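Local coordinates for protein aminotransferase, class I and II (Erwinia tasmaniensis, PDB 5Z0Q) that binds pyridoxal-5'-phosphate in a pocket typical of class I and II aminotransferases and assembles as a pair of subunits, at residues F96-G99 with V100-I104; T122-P126 with P127-A131. One frame throughout, in Å; residues are numbered along the deposited sequence.

Interaction 1. Residues F96-G99 with V100-I104; sequences FLPG and VVTGI. With PLP (pyridoxal-5'-phosphate), chain M.
Leu97 and Gly103 meet where the strand 94-97 gives way to the helix 101-111: Leu97 CD1 rests on Gly103 CA at 3.8 Å, and a residue without a side chain lets the branched leucine tip come right up to the helix backbone. Between them Pro98 centres an inverse gamma turn, closed by a weak bond of 3.2 Å from Gly99 N to Leu97 O. Gly99 then takes a phi of 125°, a conformation in which a side chain would press on the carbonyl oxygen of Pro98, so glycine suits the place. Gly99 O has Thr102 CG2 3.4 Å away and is hydrogen-bonded to Ser250 OG. Thr102 thus offers its methyl to the turn, while OG1 reaches out to Met270 O of the second subunit.

The side chain of Val100 can be followed branch by branch. Val100 CB lies 3.5 Å from O4P of PLP, the ester oxygen between ring and phosphate. Val100 CG1, anti to the backbone N (chi1 -177°), reaches PLP C6 at the rim of the pyridine ring, 3.7 Å away. Val100 CG2 turns back along the chain and lies 3.7 Å from Gly99 C. A beta-branched residue can therefore pack on cofactor and turn at once.

The backbone supplies the polar grip. Val100 N at 2.9 Å and Val101 N at 3.1 Å both donate to PLP O2P, the second bond almost straight at 175°. The positive end of the helix dipole probably adds to the attraction for the phosphate. A glycine-containing turn that delivers backbone N-H groups at a helix start to the cofactor phosphate is characteristic of the phosphate-binding cup of fold-type I PLP proteins.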
ATOM      1  N   PHE A  96       3.212   4.581 -10.367  1.00 31.57           N
ATOM      2  CA  PHE A  96       2.359   4.955  -9.248  1.00 25.86           C
ATOM      3  C   PHE A  96       2.661   4.096  -8.026  1.00 25.31           C
ATOM      4  O   PHE A  96       2.890   2.887  -8.135  1.00 26.29           O
ATOM      5  CB  PHE A  96       0.887   4.828  -9.637  1.00 26.05           C
ATOM      6  CG  PHE A  96       0.478   5.745 -10.754  1.00 31.32           C
ATOM      7  CD1 PHE A  96       0.344   7.106 -10.536  1.00 31.95           C
ATOM      8  CD2 PHE A  96       0.230   5.246 -12.022  1.00 33.03           C
ATOM      9  CE1 PHE A  96      -0.029   7.955 -11.562  1.00 33.58           C
ATOM     10  CE2 PHE A  96      -0.145   6.088 -13.053  1.00 30.71           C
ATOM     11  CZ  PHE A  96      -0.275   7.444 -12.823  1.00 34.84           C
ATOM     12  N   LEU A  97       2.658   4.729  -6.858  1.00 25.35           N
ATOM     13  CA  LEU A  97       3.054   4.100  -5.609  1.00 25.61           C
ATOM     14  C   LEU A  97       2.057   4.452  -4.517  1.00 31.58           C
ATOM     15  O   LEU A  97       1.395   5.495  -4.589  1.00 29.48           O
ATOM     16  CB  LEU A  97       4.460   4.550  -5.180  1.00 30.24           C
ATOM     17  CG  LEU A  97       5.611   4.223  -6.132  1.00 24.48           C
ATOM     18  CD1 LEU A  97       6.797   5.135  -5.861  1.00 28.34           C
ATOM     19  CD2 LEU A  97       6.013   2.763  -5.997  1.00 20.95           C
ATOM     20  N   PRO A  98       1.919   3.596  -3.496  1.00 34.14           N
ATOM     21  CA  PRO A  98       1.058   3.915  -2.337  1.00 30.74           C
ATOM     22  C   PRO A  98       1.818   4.657  -1.239  1.00 34.88           C
ATOM     23  O   PRO A  98       2.025   4.163  -0.121  1.00 42.01           O
ATOM     24  CB  PRO A  98       0.588   2.529  -1.894  1.00 26.04           C
ATOM     25  CG  PRO A  98       1.758   1.650  -2.198  1.00 31.97           C
ATOM     26  CD  PRO A  98       2.392   2.201  -3.457  1.00 34.43           C
ATOM     27  N   GLY A  99       2.249   5.872  -1.553  1.00 26.75           N
ATOM     28  CA  GLY A  99       3.001   6.697  -0.628  1.00 28.07           C
ATOM     29  C   GLY A  99       4.318   7.157  -1.221  1.00 29.42           C
ATOM     30  O   GLY A  99       4.735   6.739  -2.300  1.00 29.02           O
ATOM     31  N   VAL A 100       4.973   8.046  -0.478  1.00 26.98           N
ATOM     32  CA  VAL A 100       6.245   8.617  -0.905  1.00 33.08           C
ATOM     33  C   VAL A 100       7.381   7.917  -0.170  1.00 32.21           C
ATOM     34  O   VAL A 100       8.475   7.745  -0.718  1.00 28.15           O
ATOM     35  CB  VAL A 100       6.279  10.138  -0.667  1.00 33.55           C
ATOM     36  CG1 VAL A 100       7.585  10.735  -1.179  1.00 24.17           C
ATOM     37  CG2 VAL A 100       5.085  10.803  -1.336  1.00 37.01           C
ATOM     38  N   VAL A 101       7.123   7.507   1.075  1.00 29.09           N
ATOM     39  CA  VAL A 101       8.151   6.837   1.868  1.00 28.20           C
ATOM     40  C   VAL A 101       8.571   5.533   1.204  1.00 26.93           C
ATOM     41  O   VAL A 101       9.757   5.176   1.197  1.00 23.52           O
ATOM     42  CB  VAL A 101       7.651   6.606   3.307  1.00 26.36           C
ATOM     43  CG1 VAL A 101       8.702   5.865   4.125  1.00 19.92           C
ATOM     44  CG2 VAL A 101       7.299   7.929   3.961  1.00 36.18           C
ATOM     45  N   THR A 102       7.612   4.805   0.628  1.00 28.57           N
ATOM     46  CA  THR A 102       7.951   3.577  -0.082  1.00 27.51           C
ATOM     47  C   THR A 102       8.799   3.859  -1.317  1.00 28.25           C
ATOM     48  O   THR A 102       9.667   3.052  -1.665  1.00 24.99           O
ATOM     49  CB  THR A 102       6.681   2.812  -0.465  1.00 28.79           C
ATOM     50  OG1 THR A 102       7.033   1.633  -1.199  1.00 22.19           O
ATOM     51  CG2 THR A 102       5.753   3.677  -1.311  1.00 27.72           C
ATOM     52  N   GLY A 103       8.577   4.997  -1.980  1.00 23.02           N
ATOM     53  CA  GLY A 103       9.413   5.358  -3.111  1.00 26.21           C
ATOM     54  C   GLY A 103      10.844   5.662  -2.715  1.00 24.17           C
ATOM     55  O   GLY A 103      11.773   5.412  -3.489  1.00 26.61           O
ATOM     56  N   ILE A 104      11.043   6.202  -1.512  1.00 27.17           N
ATOM     57  CA  ILE A 104      12.395   6.450  -1.023  1.00 22.96           C
ATOM     58  C   ILE A 104      13.109   5.135  -0.740  1.00 25.93           C
ATOM     59  O   ILE A 104      14.291   4.969  -1.067  1.00 23.58           O
ATOM     60  CB  ILE A 104      12.348   7.352   0.223  1.00 17.98           C
ATOM     61  CG1 ILE A 104      11.758   8.719  -0.130  1.00 22.43           C
ATOM     62  CG2 ILE A 104      13.733   7.501   0.832  1.00 21.93           C
ATOM     63  CD1 ILE A 104      11.537   9.618   1.066  1.00 29.60           C
TER
HETATM   64  N1  PLP M 401       8.151  13.215   1.926  1.00 34.00           N
HETATM   65  C2  PLP M 401       8.319  14.293   2.773  1.00 34.69           C
HETATM   66  C2A PLP M 401       9.562  15.129   2.688  1.00 34.89           C
HETATM   67  C3  PLP M 401       7.335  14.607   3.703  1.00 36.53           C
HETATM   68  O3  PLP M 401       7.501  15.677   4.543  1.00 36.52           O
HETATM   69  C4  PLP M 401       6.181  13.834   3.780  1.00 42.98           C
HETATM   70  C4A PLP M 401       5.043  14.269   4.655  1.00 41.52           C
HETATM   71  C5  PLP M 401       6.020  12.748   2.927  1.00 44.62           C
HETATM   72  C6  PLP M 401       7.009  12.443   1.999  1.00 39.34           C
HETATM   73  C5A PLP M 401       4.762  11.914   3.019  1.00 45.84           C
HETATM   74  O4P PLP M 401       4.973  10.620   2.501  1.00 42.80           O
HETATM   75  P   PLP M 401       3.866   9.477   2.752  1.00 47.94           P
HETATM   76  O1P PLP M 401       3.509   9.439   4.219  1.00 46.57           O
HETATM   77  O2P PLP M 401       4.410   8.132   2.330  1.00 41.25           O
HETATM   78  O3P PLP M 401       2.640   9.811   1.936  1.00 44.89           O

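Interaction 2. Residues T122-P126 with P127-A131; sequences TPIYP and PFFLA. With PLP (pyridoxal-5'-phosphate), chain M.
Tyr125 and Phe128 are tied by the backbone as the chain enters the helix 127-134: Phe128 N donates to Tyr125 O at 2.8 Å, and two residues on, Leu130 N donates to Pro126 O at 3.1 Å, an i+4 bond in the carbonyl plane. Pro127 fits this first turn well, since a residue there needs no N-H for the helix.

The Tyr125 ring lies between the pyrrolidine of Pro127 and the pyridine ring of PLP. Over the centre of one face sits Pro127 CD, 3.4 Å from the Tyr125 ring centroid and 9° off the normal, a CH-pi contact. PLP spreads against the opposite face, its C2 over the Tyr125 ring centre at 3.6 Å above the plane. The first torsion of Tyr125, near 180° (chi1 -172°), swings the ring away from the backbone N and out to the cofactor, while Phe128 CE1 comes up at its edge, in plane.

Phe128 is in turn covered by Ile124, whose CD1 makes a second CH-pi contact 4.0 Å from the Phe128 ring centroid; the isoleucine runs roughly perpendicular to the phenylalanine side chain. The other methyl branch, Ile124 CG2, meets the edge of the Phe129 ring at CD1, 3.8 Å away. That ring folds back over Pro126 O.

Tyr125 thus meets PLP through ring faces rather than a directed polar bond, so dispersion and pi-electron contact probably hold the pyridine ring flat against it, with the proline backing the tyrosine from behind.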
ATOM      1  N   THR A 122      21.387  17.234   6.309  1.00 29.92           N
ATOM      2  CA  THR A 122      20.943  17.071   7.683  1.00 25.28           C
ATOM      3  C   THR A 122      20.748  18.475   8.248  1.00 24.42           C
ATOM      4  O   THR A 122      21.624  19.341   8.067  1.00 24.51           O
ATOM      5  CB  THR A 122      21.923  16.263   8.543  1.00 22.59           C
ATOM      6  OG1 THR A 122      21.525  16.328   9.919  1.00 29.01           O
ATOM      7  CG2 THR A 122      23.343  16.784   8.396  1.00 29.29           C
ATOM      8  N   PRO A 123      19.609  18.753   8.905  1.00 22.15           N
ATOM      9  CA  PRO A 123      18.503  17.819   9.147  1.00 25.93           C
ATOM     10  C   PRO A 123      17.701  17.522   7.885  1.00 27.48           C
ATOM     11  O   PRO A 123      17.886  18.206   6.879  1.00 26.15           O
ATOM     12  CB  PRO A 123      17.644  18.563  10.169  1.00 33.75           C
ATOM     13  CG  PRO A 123      17.872  20.000   9.845  1.00 26.18           C
ATOM     14  CD  PRO A 123      19.315  20.097   9.431  1.00 19.82           C
ATOM     15  N   ILE A 124      16.829  16.517   7.939  1.00 32.59           N
ATOM     16  CA  ILE A 124      16.069  16.101   6.765  1.00 33.96           C
ATOM     17  C   ILE A 124      14.921  15.197   7.199  1.00 32.45           C
ATOM     18  O   ILE A 124      14.858  14.771   8.359  1.00 30.23           O
ATOM     19  CB  ILE A 124      16.983  15.396   5.743  1.00 33.27           C
ATOM     20  CG1 ILE A 124      16.399  15.486   4.330  1.00 30.45           C
ATOM     21  CG2 ILE A 124      17.227  13.949   6.149  1.00 27.46           C
ATOM     22  CD1 ILE A 124      17.316  14.944   3.257  1.00 31.59           C
ATOM     23  N   TYR A 125      14.003  14.923   6.277  1.00 30.66           N
ATOM     24  CA  TYR A 125      12.925  13.977   6.520  1.00 32.66           C
ATOM     25  C   TYR A 125      13.505  12.653   7.022  1.00 30.16           C
ATOM     26  O   TYR A 125      14.386  12.082   6.364  1.00 29.30           O
ATOM     27  CB  TYR A 125      12.128  13.776   5.228  1.00 33.47           C
ATOM     28  CG  TYR A 125      10.852  12.974   5.353  1.00 32.82           C
ATOM     29  CD1 TYR A 125       9.932  13.242   6.357  1.00 32.08           C
ATOM     30  CD2 TYR A 125      10.551  11.973   4.439  1.00 33.03           C
ATOM     31  CE1 TYR A 125       8.761  12.514   6.464  1.00 36.37           C
ATOM     32  CE2 TYR A 125       9.381  11.242   4.535  1.00 32.66           C
ATOM     33  CZ  TYR A 125       8.490  11.518   5.550  1.00 36.38           C
ATOM     34  OH  TYR A 125       7.324  10.793   5.651  1.00 43.86           O
ATOM     35  N   PRO A 126      13.056  12.152   8.172  1.00 31.16           N
ATOM     36  CA  PRO A 126      13.740  11.023   8.838  1.00 26.38           C
ATOM     37  C   PRO A 126      13.930   9.809   7.938  1.00 35.19           C
ATOM     38  O   PRO A 126      14.998   9.181   7.992  1.00 38.53           O
ATOM     39  CB  PRO A 126      12.818  10.707  10.025  1.00 23.91           C
ATOM     40  CG  PRO A 126      12.186  12.017  10.343  1.00 30.06           C
ATOM     41  CD  PRO A 126      12.009  12.738   9.028  1.00 35.12           C
ATOM     42  N   PRO A 127      12.947   9.421   7.111  1.00 34.21           N
ATOM     43  CA  PRO A 127      13.167   8.250   6.240  1.00 28.58           C
ATOM     44  C   PRO A 127      14.340   8.387   5.277  1.00 32.15           C
ATOM     45  O   PRO A 127      14.730   7.380   4.672  1.00 35.27           O
ATOM     46  CB  PRO A 127      11.841   8.124   5.479  1.00 23.72           C
ATOM     47  CG  PRO A 127      10.848   8.686   6.397  1.00 27.72           C
ATOM     48  CD  PRO A 127      11.535   9.851   7.043  1.00 29.19           C
ATOM     49  N   PHE A 128      14.917   9.580   5.119  1.00 34.32           N
ATOM     50  CA  PHE A 128      16.014   9.743   4.168  1.00 36.79           C
ATOM     51  C   PHE A 128      17.274   9.025   4.635  1.00 38.19           C
ATOM     52  O   PHE A 128      17.997   8.441   3.820  1.00 45.40           O
ATOM     53  CB  PHE A 128      16.291  11.224   3.931  1.00 32.44           C
ATOM     54  CG  PHE A 128      15.471  11.817   2.828  1.00 37.72           C
ATOM     55  CD1 PHE A 128      14.125  12.075   3.011  1.00 37.74           C
ATOM     56  CD2 PHE A 128      16.043  12.104   1.603  1.00 38.50           C
ATOM     57  CE1 PHE A 128      13.368  12.616   1.996  1.00 32.15           C
ATOM     58  CE2 PHE A 128      15.291  12.646   0.584  1.00 37.57           C
ATOM     59  CZ  PHE A 128      13.952  12.902   0.781  1.00 32.07           C
ATOM     60  N   PHE A 129      17.564   9.061   5.934  1.00 36.46           N
ATOM     61  CA  PHE A 129      18.662   8.276   6.480  1.00 37.30           C
ATOM     62  C   PHE A 129      18.189   7.007   7.176  1.00 33.84           C
ATOM     63  O   PHE A 129      19.025   6.180   7.557  1.00 37.88           O
ATOM     64  CB  PHE A 129      19.507   9.121   7.446  1.00 32.67           C
ATOM     65  CG  PHE A 129      18.720   9.756   8.556  1.00 28.36           C
ATOM     66  CD1 PHE A 129      18.158  11.011   8.393  1.00 36.72           C
ATOM     67  CD2 PHE A 129      18.561   9.109   9.770  1.00 33.10           C
ATOM     68  CE1 PHE A 129      17.440  11.603   9.413  1.00 34.59           C
ATOM     69  CE2 PHE A 129      17.843   9.695  10.795  1.00 39.99           C
ATOM     70  CZ  PHE A 129      17.283  10.944  10.616  1.00 38.66           C
ATOM     71  N   LEU A 130      16.876   6.831   7.343  1.00 28.41           N
ATOM     72  CA  LEU A 130      16.351   5.576   7.867  1.00 29.42           C
ATOM     73  C   LEU A 130      16.314   4.489   6.801  1.00 31.65           C
ATOM     74  O   LEU A 130      16.478   3.307   7.123  1.00 32.06           O
ATOM     75  CB  LEU A 130      14.951   5.788   8.444  1.00 27.71           C
ATOM     76  CG  LEU A 130      14.825   5.764   9.970  1.00 41.93           C
ATOM     77  CD1 LEU A 130      15.713   6.824  10.607  1.00 36.50           C
ATOM     78  CD2 LEU A 130      13.375   5.949  10.391  1.00 35.68           C
ATOM     79  N   ALA A 131      16.100   4.865   5.535  1.00 31.63           N
ATOM     80  CA  ALA A 131      16.076   3.862   4.471  1.00 27.47           C
ATOM     81  C   ALA A 131      17.439   3.210   4.263  1.00 33.40           C
ATOM     82  O   ALA A 131      17.496   1.971   4.174  1.00 32.97           O
ATOM     83  CB  ALA A 131      15.530   4.482   3.181  1.00 24.58           C
TER
HETATM   84  N1  PLP M 401       8.151  13.215   1.926  1.00 34.00           N
HETATM   85  C2  PLP M 401       8.319  14.293   2.773  1.00 34.69           C
HETATM   86  C2A PLP M 401       9.562  15.129   2.688  1.00 34.89           C
HETATM   87  C3  PLP M 401       7.335  14.607   3.703  1.00 36.53           C
HETATM   88  O3  PLP M 401       7.501  15.677   4.543  1.00 36.52           O
HETATM   89  C4  PLP M 401       6.181  13.834   3.780  1.00 42.98           C
HETATM   90  C4A PLP M 401       5.043  14.269   4.655  1.00 41.52           C
HETATM   91  C5  PLP M 401       6.020  12.748   2.927  1.00 44.62           C
HETATM   92  C6  PLP M 401       7.009  12.443   1.999  1.00 39.34           C
HETATM   93  C5A PLP M 401       4.762  11.914   3.019  1.00 45.84           C
HETATM   94  O4P PLP M 401       4.973  10.620   2.501  1.00 42.80           O
HETATM   95  P   PLP M 401       3.866   9.477   2.752  1.00 47.94           P
HETATM   96  O1P PLP M 401       3.509   9.439   4.219  1.00 46.57           O
HETATM   97  O2P PLP M 401       4.410   8.132   2.330  1.00 41.25           O
HETATM   98  O3P PLP M 401       2.640   9.811   1.936  1.00 44.89           O

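Interaction 1 comes first along the chain and interaction 2 follows, their centres about 15 Å apart. The strands from which they start, 94-97 and 117-122, belong to the same eight-stranded mixed sheet, and each runs through a short loop into a helix, 101-111 and 127-134. The two helix starts meet directly: Val101 CG2 packs on Tyr125 OH at 3.3 Å, and Ile104 CD1 lies 3.6 Å from Phe128 CE1. Both sites touch one PLP, the Val100 and Val101 N-H groups of interaction 1 holding its phosphate and Tyr125 of interaction 2 flanking its ring. Tyr66 OH of the second subunit is also hydrogen-bonded to this PLP, so the pocket is completed across the dimer.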